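Long-range contacts in GCN5-related N-acetyltransferase (Brucella melitensis biovar Abortus 2308, PDB 3TCV), which probably transfers an acetyl group from acetyl-CoA to an amine, possibly at protein N-termini, as a member of the GCN5-related N-acetyltransferase family: residues Glu167-Asn172 / Arg199-Ala204; His54-Phe59 / Ala80-Phe85; Arg42-Glu47 / Arg141-Glu146. One frame throughout, in Å; residues are numbered along the deposited sequence. Where two conformers were deposited one is given.

Interaction 1 of 3, residues Glu167-Asn172 / Arg199-Ala204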
loop_
_atom_site.group_PDB
_atom_site.type_symbol
_atom_site.label_atom_id
_atom_site.label_comp_id
_atom_site.label_asym_id
_atom_site.label_seq_id
_atom_site.Cartn_x
_atom_site.Cartn_y
_atom_site.Cartn_z
ATOM N N GLU B 167 5.114 -5.420 -6.953
ATOM C CA GLU B 167 4.446 -4.260 -7.562
ATOM C C GLU B 167 5.382 -3.676 -8.605
ATOM O O GLU B 167 6.630 -3.695 -8.448
ATOM C CB GLU B 167 4.046 -3.187 -6.527
ATOM C CG GLU B 167 5.119 -2.857 -5.496
ATOM C CD GLU B 167 5.062 -1.454 -4.917
ATOM O OE1 GLU B 167 5.580 -1.290 -3.774
ATOM O OE2 GLU B 167 4.563 -0.512 -5.576
ATOM N N CYS B 168 4.789 -3.194 -9.669
ATOM C CA CYS B 168 5.509 -2.553 -10.749
ATOM C C CYS B 168 4.601 -1.556 -11.470
ATOM O O CYS B 168 3.392 -1.531 -11.270
ATOM C CB CYS B 168 6.010 -3.620 -11.750
ATOM S SG CYS B 168 4.707 -4.581 -12.566
ATOM N N HIS B 169 5.211 -0.700 -12.282
ATOM C CA HIS B 169 4.474 0.169 -13.178
ATOM C C HIS B 169 3.598 -0.707 -14.023
ATOM O O HIS B 169 4.061 -1.744 -14.576
ATOM C CB HIS B 169 5.483 0.956 -14.034
ATOM C CG HIS B 169 4.957 2.247 -14.624
ATOM N ND1 HIS B 169 3.900 2.292 -15.438
ATOM C CD2 HIS B 169 5.438 3.553 -14.533
ATOM C CE1 HIS B 169 3.684 3.564 -15.830
ATOM N NE2 HIS B 169 4.628 4.332 -15.282
ATOM N N ASN B 170 2.346 -0.325 -14.177
ATOM C CA ASN B 170 1.447 -1.077 -14.988
ATOM C C ASN B 170 1.888 -1.124 -16.470
ATOM O O ASN B 170 1.551 -2.062 -17.172
ATOM C CB ASN B 170 0.061 -0.506 -14.883
ATOM C CG ASN B 170 -0.964 -1.393 -15.506
ATOM O OD1 ASN B 170 -1.029 -2.597 -15.184
ATOM N ND2 ASN B 170 -1.787 -0.830 -16.377
ATOM N N GLU B 171 2.656 -0.126 -16.899
ATOM C CA GLU B 171 3.187 -0.082 -18.280
ATOM C C GLU B 171 4.497 -0.877 -18.425
ATOM O O GLU B 171 5.005 -1.019 -19.542
ATOM C CB GLU B 171 3.423 1.377 -18.733
ATOM C CG GLU B 171 2.154 2.173 -19.039
ATOM C CD GLU B 171 2.416 3.581 -19.607
ATOM O OE1 GLU B 171 3.567 4.086 -19.598
ATOM O OE2 GLU B 171 1.441 4.193 -20.086
ATOM N N ASN B 172 5.049 -1.370 -17.317
ATOM C CA ASN B 172 6.251 -2.191 -17.343
ATOM C C ASN B 172 5.825 -3.622 -17.688
ATOM O O ASN B 172 5.645 -4.472 -16.810
ATOM C CB ASN B 172 7.007 -2.101 -16.005
ATOM C CG ASN B 172 8.326 -2.807 -16.023
ATOM O OD1 ASN B 172 8.620 -3.566 -16.946
ATOM N ND2 ASN B 172 9.139 -2.569 -15.001
ATOM N N ARG B 199 6.823 11.172 -14.839
ATOM C CA ARG B 199 5.734 10.464 -15.507
ATOM C C ARG B 199 4.792 9.835 -14.495
ATOM O O ARG B 199 5.215 9.404 -13.413
ATOM C CB ARG B 199 6.279 9.328 -16.404
ATOM N N ASN B 200 3.530 9.708 -14.891
ATOM C CA ASN B 200 2.555 8.997 -14.068
ATOM C C ASN B 200 2.907 7.528 -13.945
ATOM O O ASN B 200 3.424 6.930 -14.887
ATOM C CB ASN B 200 1.179 9.084 -14.682
ATOM C CG ASN B 200 0.173 8.296 -13.889
ATOM O OD1 ASN B 200 -0.113 8.657 -12.745
ATOM N ND2 ASN B 200 -0.386 7.230 -14.489
ATOM N N ARG B 201 2.648 6.962 -12.768
ATOM C CA ARG B 201 2.731 5.525 -12.578
ATOM C C ARG B 201 1.430 5.043 -11.966
ATOM O O ARG B 201 1.079 5.469 -10.871
ATOM C CB ARG B 201 3.866 5.156 -11.643
ATOM C CG ARG B 201 3.817 3.674 -11.222
ATOM C CD ARG B 201 5.096 3.196 -10.564
ATOM N NE ARG B 201 4.880 2.028 -9.690
ATOM C CZ ARG B 201 5.835 1.203 -9.265
ATOM N NH1 ARG B 201 5.539 0.257 -8.392
ATOM N NH2 ARG B 201 7.085 1.340 -9.689
ATOM N N ASP B 202 0.725 4.175 -12.693
ATOM C CA ASP B 202 -0.299 3.345 -12.097
ATOM C C ASP B 202 0.422 2.072 -11.673
ATOM O O ASP B 202 1.165 1.496 -12.484
ATOM C CB ASP B 202 -1.372 2.984 -13.104
ATOM C CG ASP B 202 -2.037 4.192 -13.738
ATOM O OD1 ASP B 202 -2.187 5.269 -13.125
ATOM O OD2 ASP B 202 -2.434 4.038 -14.916
ATOM N N THR B 203 0.216 1.636 -10.435
ATOM C CA THR B 203 0.895 0.441 -9.923
ATOM C C THR B 203 0.023 -0.805 -10.016
ATOM O O THR B 203 -1.051 -0.839 -9.451
ATOM C CB THR B 203 1.342 0.655 -8.469
ATOM O OG1 THR B 203 2.319 1.712 -8.420
ATOM C CG2 THR B 203 1.922 -0.649 -7.900
ATOM N N ALA B 204 0.541 -1.830 -10.701
ATOM C CA ALA B 204 0.011 -3.192 -10.741
ATOM C C ALA B 204 0.556 -3.962 -9.541
ATOM O O ALA B 204 1.784 -4.019 -9.323
ATOM C CB ALA B 204 0.450 -3.879 -12.034
HETATM O O HOH W 1 7.895 -1.081 -7.819
HETATM O O HOH W 2 -1.006 1.912 -16.442
HETATM O O HOH W 3 3.130 6.879 -17.738
#
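His169 and Arg201 run alongside each other in opposite directions, so that the aliphatic part of Arg201 covers one face of the imidazole. Arg201 CG sits 3.6 Å above the His169 ring plane, offset toward the rim, and Arg201 CA adds a CH-pi contact. In the plane at the ring edge lies a water that donates to Asn200 O. His169 was modelled in two conformers; in the one described, both ring nitrogens are bonded: ND1 accepts from Glu171 N, and NE2 donates to a lone pair of Asn200 O at 2.9 Å through a bent bond (131°).

The guanidinium of Arg201 lies with one face against the peptide joining Cys168 and His169; His169 N is 3.6 Å above its plane, over the centre. At the edge, Arg201 NE bonds in plane to Thr203 OG1 at 2.9 Å, and that hydroxyl is also bonded to His193. NH1 of Arg201 forms a salt bridge with Glu167 OE2 at 3.1 Å, the two flat groups standing almost perpendicular, while a water links NH1 to Glu167 O.

The backbones are antiparallel. Cys168 and Ala204 form a hydrogen-bonded pair, with Ala204 N 2.9 Å from Cys168 O, and Asn170 N reaches Asp202 O at 2.8 Å where the chain turns away toward a helix.

These bonds join strand 163-169 to strand 199-209 in the GNAT sheet. Strand 185-196 pairs with the far side of 199-209, and helix 173-182 packs on the face carrying Cys168 and Ala204.

Interaction 2 of 3, residues His54-Phe59 / Ala80-Phe85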
loop_
_atom_site.group_PDB
_atom_site.type_symbol
_atom_site.label_atom_id
_atom_site.label_comp_id
_atom_site.label_asym_id
_atom_site.label_seq_id
_atom_site.Cartn_x
_atom_site.Cartn_y
_atom_site.Cartn_z
ATOM N N HIS B 54 30.832 -4.783 -2.645
ATOM C CA HIS B 54 30.040 -4.904 -3.876
ATOM C C HIS B 54 30.054 -3.701 -4.772
ATOM O O HIS B 54 29.615 -3.799 -5.918
ATOM C CB HIS B 54 28.582 -5.233 -3.523
ATOM C CG HIS B 54 28.426 -6.437 -2.657
ATOM N ND1 HIS B 54 27.775 -6.406 -1.476
ATOM C CD2 HIS B 54 28.860 -7.749 -2.828
ATOM C CE1 HIS B 54 27.785 -7.631 -0.925
ATOM N NE2 HIS B 54 28.444 -8.456 -1.748
ATOM N N GLY B 55 30.567 -2.572 -4.296
ATOM C CA GLY B 55 30.436 -1.305 -5.008
ATOM C C GLY B 55 30.970 -1.287 -6.420
ATOM O O GLY B 55 30.288 -0.845 -7.346
ATOM N N ASP B 56 32.211 -1.744 -6.599
ATOM C CA ASP B 56 32.825 -1.698 -7.920
ATOM C C ASP B 56 32.108 -2.571 -8.938
ATOM O O ASP B 56 31.812 -2.116 -10.051
ATOM C CB ASP B 56 34.306 -2.057 -7.846
ATOM C CG ASP B 56 35.120 -1.020 -7.062
ATOM O OD1 ASP B 56 34.594 0.083 -6.742
ATOM O OD2 ASP B 56 36.290 -1.309 -6.760
ATOM N N GLU B 57 31.823 -3.816 -8.564
ATOM C CA GLU B 57 31.185 -4.738 -9.483
ATOM C C GLU B 57 29.724 -4.358 -9.711
ATOM O O GLU B 57 29.221 -4.535 -10.808
ATOM C CB GLU B 57 31.325 -6.199 -9.018
ATOM C CG GLU B 57 32.757 -6.709 -9.076
ATOM C CD GLU B 57 32.926 -8.149 -8.609
ATOM O OE1 GLU B 57 31.930 -8.849 -8.333
ATOM O OE2 GLU B 57 34.095 -8.599 -8.504
ATOM N N LEU B 58 29.047 -3.809 -8.702
ATOM C CA LEU B 58 27.645 -3.392 -8.912
ATOM C C LEU B 58 27.614 -2.144 -9.782
ATOM O O LEU B 58 26.719 -1.979 -10.607
ATOM C CB LEU B 58 26.906 -3.149 -7.592
ATOM C CG LEU B 58 25.432 -2.758 -7.723
ATOM C CD1 LEU B 58 24.663 -3.832 -8.480
ATOM C CD2 LEU B 58 24.853 -2.493 -6.337
ATOM N N PHE B 59 28.603 -1.267 -9.616
ATOM C CA PHE B 59 28.715 -0.123 -10.509
ATOM C C PHE B 59 28.846 -0.618 -11.943
ATOM O O PHE B 59 28.186 -0.110 -12.836
ATOM C CB PHE B 59 29.905 0.788 -10.182
ATOM C CG PHE B 59 30.182 1.793 -11.273
ATOM C CD1 PHE B 59 29.319 2.847 -11.496
ATOM C CD2 PHE B 59 31.276 1.635 -12.118
ATOM C CE1 PHE B 59 29.547 3.736 -12.534
ATOM C CE2 PHE B 59 31.524 2.531 -13.147
ATOM C CZ PHE B 59 30.662 3.583 -13.360
ATOM N N ALA B 80 26.525 7.598 -13.730
ATOM C CA ALA B 80 27.380 8.075 -14.826
ATOM C C ALA B 80 28.850 7.757 -14.563
ATOM O O ALA B 80 29.603 7.505 -15.501
ATOM C CB ALA B 80 27.192 9.581 -15.050
ATOM N N THR B 81 29.245 7.767 -13.288
ATOM C CA THR B 81 30.615 7.475 -12.872
ATOM C C THR B 81 30.576 6.678 -11.578
ATOM O O THR B 81 29.568 6.675 -10.877
ATOM C CB THR B 81 31.438 8.761 -12.574
ATOM O OG1 THR B 81 30.993 9.343 -11.350
ATOM C CG2 THR B 81 31.310 9.813 -13.685
ATOM N N ARG B 82 31.683 6.007 -11.261
ATOM C CA ARG B 82 31.804 5.288 -10.006
ATOM C C ARG B 82 31.641 6.195 -8.794
ATOM O O ARG B 82 30.964 5.839 -7.838
ATOM C CB ARG B 82 33.148 4.547 -9.948
ATOM C CG ARG B 82 33.416 3.837 -8.640
ATOM C CD ARG B 82 32.506 2.628 -8.463
ATOM N NE ARG B 82 32.667 2.028 -7.153
ATOM C CZ ARG B 82 32.126 2.475 -6.028
ATOM N NH1 ARG B 82 31.382 3.573 -6.006
ATOM N NH2 ARG B 82 32.360 1.835 -4.897
ATOM N N ALA B 83 32.259 7.376 -8.830
ATOM C CA ALA B 83 32.112 8.313 -7.728
ATOM C C ALA B 83 30.645 8.718 -7.531
ATOM O O ALA B 83 30.177 8.830 -6.410
ATOM C CB ALA B 83 32.991 9.540 -7.928
ATOM N N GLU B 84 29.916 8.915 -8.631
ATOM C CA GLU B 84 28.522 9.357 -8.548
ATOM C C GLU B 84 27.589 8.277 -8.006
ATOM O O GLU B 84 26.499 8.591 -7.544
ATOM C CB GLU B 84 28.029 9.882 -9.913
ATOM C CG GLU B 84 28.528 11.296 -10.226
ATOM C CD GLU B 84 28.059 11.850 -11.575
ATOM O OE1 GLU B 84 27.546 11.096 -12.415
ATOM O OE2 GLU B 84 28.214 13.063 -11.805
ATOM N N PHE B 85 28.039 7.031 -8.047
ATOM C CA PHE B 85 27.270 5.886 -7.559
ATOM C C PHE B 85 27.322 5.771 -6.033
ATOM O O PHE B 85 26.426 5.200 -5.400
ATOM C CB PHE B 85 27.835 4.622 -8.215
ATOM C CG PHE B 85 27.058 3.363 -7.942
ATOM C CD1 PHE B 85 25.700 3.303 -8.224
ATOM C CD2 PHE B 85 27.700 2.221 -7.487
ATOM C CE1 PHE B 85 24.979 2.139 -8.023
ATOM C CE2 PHE B 85 26.992 1.051 -7.270
ATOM C CZ PHE B 85 25.630 1.009 -7.552
HETATM O O HOH W 4 33.399 -0.099 -3.648
#
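Arg82 and Phe59 carry the junction of two helices, 51-61 and 82-94, which in the GNAT fold lie between the first long strand of the sheet and the next one. Arg82 starts over the face of the Phe59 ring. Its CB stands 4.1 Å from the Phe59 ring centroid, only 10° off the normal, as a CH-pi contact. From there the chain bends about its CB-CG bond (chi2 70°), which carries CD past the ring to the Phe59 CB at 3.6 Å and turns the guanidinium toward the other helix. NE of Arg82 then donates to the anti lone pair of Asp56 OD1, 2.8 Å away and nearly straight at 163°, as the main bond of a salt bridge. The carboxylate and guanidinium planes are steeply inclined to each other. NH2 adds a weak bond to the same oxygen and packs on Gly55 CA, where no side chain intervenes, whereas NH1 pairs with Glu86 in its own helix.

The Phe59 ring also covers the start of helix 82-94, with Arg82 N over its face and Phe59 CE1 3.3 Å from Thr81 C. Thr81 is the N-cap there: its OG1 accepts from Glu84 N at 3.0 Å.

One turn on, the Phe85 ring packs beside the backbone and CB of Phe59. Its CD2 touches Phe59 CB, CE2 lies near Phe59 N, and Gly55 O approaches the ring at its edge. Pro79 packs on both phenylalanines, and Leu58 continues inward to Val111 of strand 110-121. CZ, at the far end of the Phe85 ring, meets the branch point of Leu58 edge-on, 3.8 Å from Leu58 CG.

Interaction 3 of 3, residues Arg42-Glu47 / Arg141-Glu146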
loop_
_atom_site.group_PDB
_atom_site.type_symbol
_atom_site.label_atom_id
_atom_site.label_comp_id
_atom_site.label_asym_id
_atom_site.label_seq_id
_atom_site.Cartn_x
_atom_site.Cartn_y
_atom_site.Cartn_z
ATOM N N ARG B 42 22.248 -22.740 -6.399
ATOM C CA ARG B 42 23.061 -23.412 -7.424
ATOM C C ARG B 42 23.667 -22.425 -8.425
ATOM O O ARG B 42 24.816 -22.595 -8.856
ATOM C CB ARG B 42 22.213 -24.436 -8.172
ATOM C CG ARG B 42 22.941 -25.184 -9.280
ATOM C CD ARG B 42 22.029 -26.239 -9.900
ATOM N NE ARG B 42 21.682 -27.286 -8.939
ATOM C CZ ARG B 42 22.449 -28.346 -8.661
ATOM N NH1 ARG B 42 23.624 -28.528 -9.272
ATOM N NH2 ARG B 42 22.038 -29.232 -7.762
ATOM N N TYR B 43 22.889 -21.409 -8.809
ATOM C CA TYR B 43 23.285 -20.470 -9.876
ATOM C C TYR B 43 23.698 -19.095 -9.341
ATOM O O TYR B 43 24.468 -18.391 -9.969
ATOM C CB TYR B 43 22.127 -20.311 -10.880
ATOM C CG TYR B 43 21.599 -21.634 -11.390
ATOM C CD1 TYR B 43 22.308 -22.374 -12.327
ATOM C CD2 TYR B 43 20.391 -22.159 -10.933
ATOM C CE1 TYR B 43 21.837 -23.587 -12.791
ATOM C CE2 TYR B 43 19.926 -23.383 -11.384
ATOM C CZ TYR B 43 20.645 -24.088 -12.328
ATOM O OH TYR B 43 20.206 -25.324 -12.798
ATOM N N VAL B 44 23.194 -18.732 -8.167
ATOM C CA VAL B 44 23.284 -17.370 -7.646
ATOM C C VAL B 44 23.591 -17.393 -6.145
ATOM O O VAL B 44 23.262 -18.360 -5.444
ATOM C CB VAL B 44 21.934 -16.659 -7.885
ATOM C CG1 VAL B 44 20.937 -17.005 -6.770
ATOM C CG2 VAL B 44 22.122 -15.166 -8.043
ATOM N N ARG B 45 24.229 -16.327 -5.670
ATOM C CA ARG B 45 24.415 -16.075 -4.256
ATOM C C ARG B 45 23.881 -14.675 -3.939
ATOM O O ARG B 45 24.105 -13.739 -4.709
ATOM C CB ARG B 45 25.896 -16.173 -3.902
ATOM C CG ARG B 45 26.188 -16.000 -2.428
ATOM C CD ARG B 45 27.582 -16.511 -2.087
ATOM N NE ARG B 45 28.622 -15.590 -2.518
ATOM C CZ ARG B 45 29.429 -15.752 -3.575
ATOM N NH1 ARG B 45 29.356 -16.834 -4.356
ATOM N NH2 ARG B 45 30.352 -14.817 -3.844
ATOM N N LEU B 46 23.175 -14.548 -2.813
ATOM C CA LEU B 46 22.685 -13.264 -2.334
ATOM C C LEU B 46 23.480 -12.897 -1.100
ATOM O O LEU B 46 23.526 -13.670 -0.155
ATOM C CB LEU B 46 21.185 -13.330 -1.987
ATOM C CG LEU B 46 20.241 -13.881 -3.061
ATOM C CD1 LEU B 46 18.768 -13.835 -2.641
ATOM C CD2 LEU B 46 20.478 -13.111 -4.355
ATOM N N GLU B 47 24.111 -11.720 -1.118
ATOM C CA GLU B 47 24.836 -11.179 0.025
ATOM C C GLU B 47 24.251 -9.829 0.449
ATOM O O GLU B 47 23.922 -8.991 -0.405
ATOM C CB GLU B 47 26.312 -11.013 -0.344
ATOM C CG GLU B 47 27.019 -12.346 -0.542
ATOM C CD GLU B 47 28.474 -12.203 -0.928
ATOM O OE1 GLU B 47 28.988 -11.072 -0.987
ATOM O OE2 GLU B 47 29.104 -13.238 -1.191
ATOM N N ARG B 141 18.217 -15.670 -17.257
ATOM C CA ARG B 141 18.945 -16.903 -17.001
ATOM C C ARG B 141 18.481 -17.481 -15.656
ATOM O O ARG B 141 17.828 -16.793 -14.863
ATOM C CB ARG B 141 20.472 -16.645 -16.982
ATOM N N PRO B 142 18.799 -18.754 -15.392
ATOM C CA PRO B 142 18.341 -19.383 -14.164
ATOM C C PRO B 142 18.724 -18.646 -12.875
ATOM O O PRO B 142 17.946 -18.686 -11.917
ATOM C CB PRO B 142 18.961 -20.797 -14.226
ATOM C CG PRO B 142 19.113 -21.057 -15.687
ATOM C CD PRO B 142 19.444 -19.723 -16.306
ATOM N N ALA B 143 19.869 -17.961 -12.862
ATOM C CA ALA B 143 20.295 -17.167 -11.707
ATOM C C ALA B 143 19.230 -16.150 -11.257
ATOM O O ALA B 143 19.028 -15.972 -10.055
ATOM C CB ALA B 143 21.620 -16.448 -11.990
ATOM N N ALA B 144 18.592 -15.473 -12.213
ATOM C CA ALA B 144 17.546 -14.473 -11.902
ATOM C C ALA B 144 16.327 -15.129 -11.265
ATOM O O ALA B 144 15.808 -14.631 -10.256
ATOM C CB ALA B 144 17.115 -13.703 -13.159
ATOM N N THR B 145 15.904 -16.268 -11.811
ATOM C CA THR B 145 14.783 -16.991 -11.223
ATOM C C THR B 145 15.161 -17.461 -9.814
ATOM O O THR B 145 14.368 -17.350 -8.892
ATOM C CB THR B 145 14.329 -18.171 -12.108
ATOM O OG1 THR B 145 13.708 -17.659 -13.296
ATOM C CG2 THR B 145 13.363 -19.135 -11.356
ATOM N N GLU B 146 16.374 -17.979 -9.642
ATOM C CA GLU B 146 16.799 -18.446 -8.313
ATOM C C GLU B 146 16.961 -17.299 -7.293
ATOM O O GLU B 146 16.706 -17.510 -6.108
ATOM C CB GLU B 146 18.066 -19.312 -8.397
ATOM C CG GLU B 146 18.375 -20.030 -7.097
ATOM C CD GLU B 146 19.605 -20.920 -7.215
ATOM O OE1 GLU B 146 20.625 -20.477 -7.783
ATOM O OE2 GLU B 146 19.551 -22.062 -6.728
#
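Glu146 binds the backbone at the start of strand 44-48 with both oxygens of its carboxylate, and these hydrogen bonds are the polar part of the contact. Its CG lies anti to the backbone N (chi1 -169°) and the chain beyond is extended, which carries the carboxylate out from the first turn of helix 142-158 to the backbone of residues 42-44. OE1 of Glu146 takes the N-H of Tyr43 on its syn lone pair at 2.7 Å and a weaker, more bent bond from Val44 N at 3.1 Å. OE2 of Glu146 accepts from Arg42 N at 2.8 Å, again on the syn side but somewhat out of the carboxylate plane. Three successive peptide N-H groups therefore converge on one buried acid, which they probably stabilise in its charged form.

Aromatic contacts flank this site. The Tyr43 ring is sandwiched between Pro142 CB, 3.8 Å from the ring centroid and almost on the normal, and Arg42 CG over the opposite face. Beyond the ring, Tyr43 OH bonds to Leu224 O at the end of helix 213-224, a bond that probably helps to fix the ring's position.

Apolar packing fills in the rest. Tyr43 CB rests 3.7 Å from Ala143 CA, and Val44 CB comes within 4.1 Å of Ala143 CB. The CG1 branch of Val44 lies along the aliphatic part of Glu146, 4.0 Å from its CB and CG, the two side chains running past each other in opposite directions. Val44 also touches Leu150, further along the same helix.

Strand 44-48 thus meets the N-terminal end of helix 142-158, the helix that follows strand 126-134. In GNAT enzymes the loop and first turn at that position typically cradle the pyrophosphate of acetyl-CoA.

In the fold
Interaction 2 is nested within the long loop that interaction 3 closes, and interaction 1 follows both along the chain. Interactions 2 and 3 have centres 22 Å apart but touch: His54 NE2 lies 2.8 Å from Glu47 OE1, a probable hydrogen bond, where helix 51-61 follows strand 44-48 in the chain. Interactions 1 and 3 sit on opposite sides of the chain's centre, 26 Å apart between centres, yet helix 142-158 leads straight into strand 163-169 and both contacts reach the one mixed sheet. Interaction 1 is 27 Å from interaction 2, centre to centre. Interaction 3 ties strand to helix, interaction 2 helix to helix and interaction 1 strand to strand, in different parts of one GNAT fold.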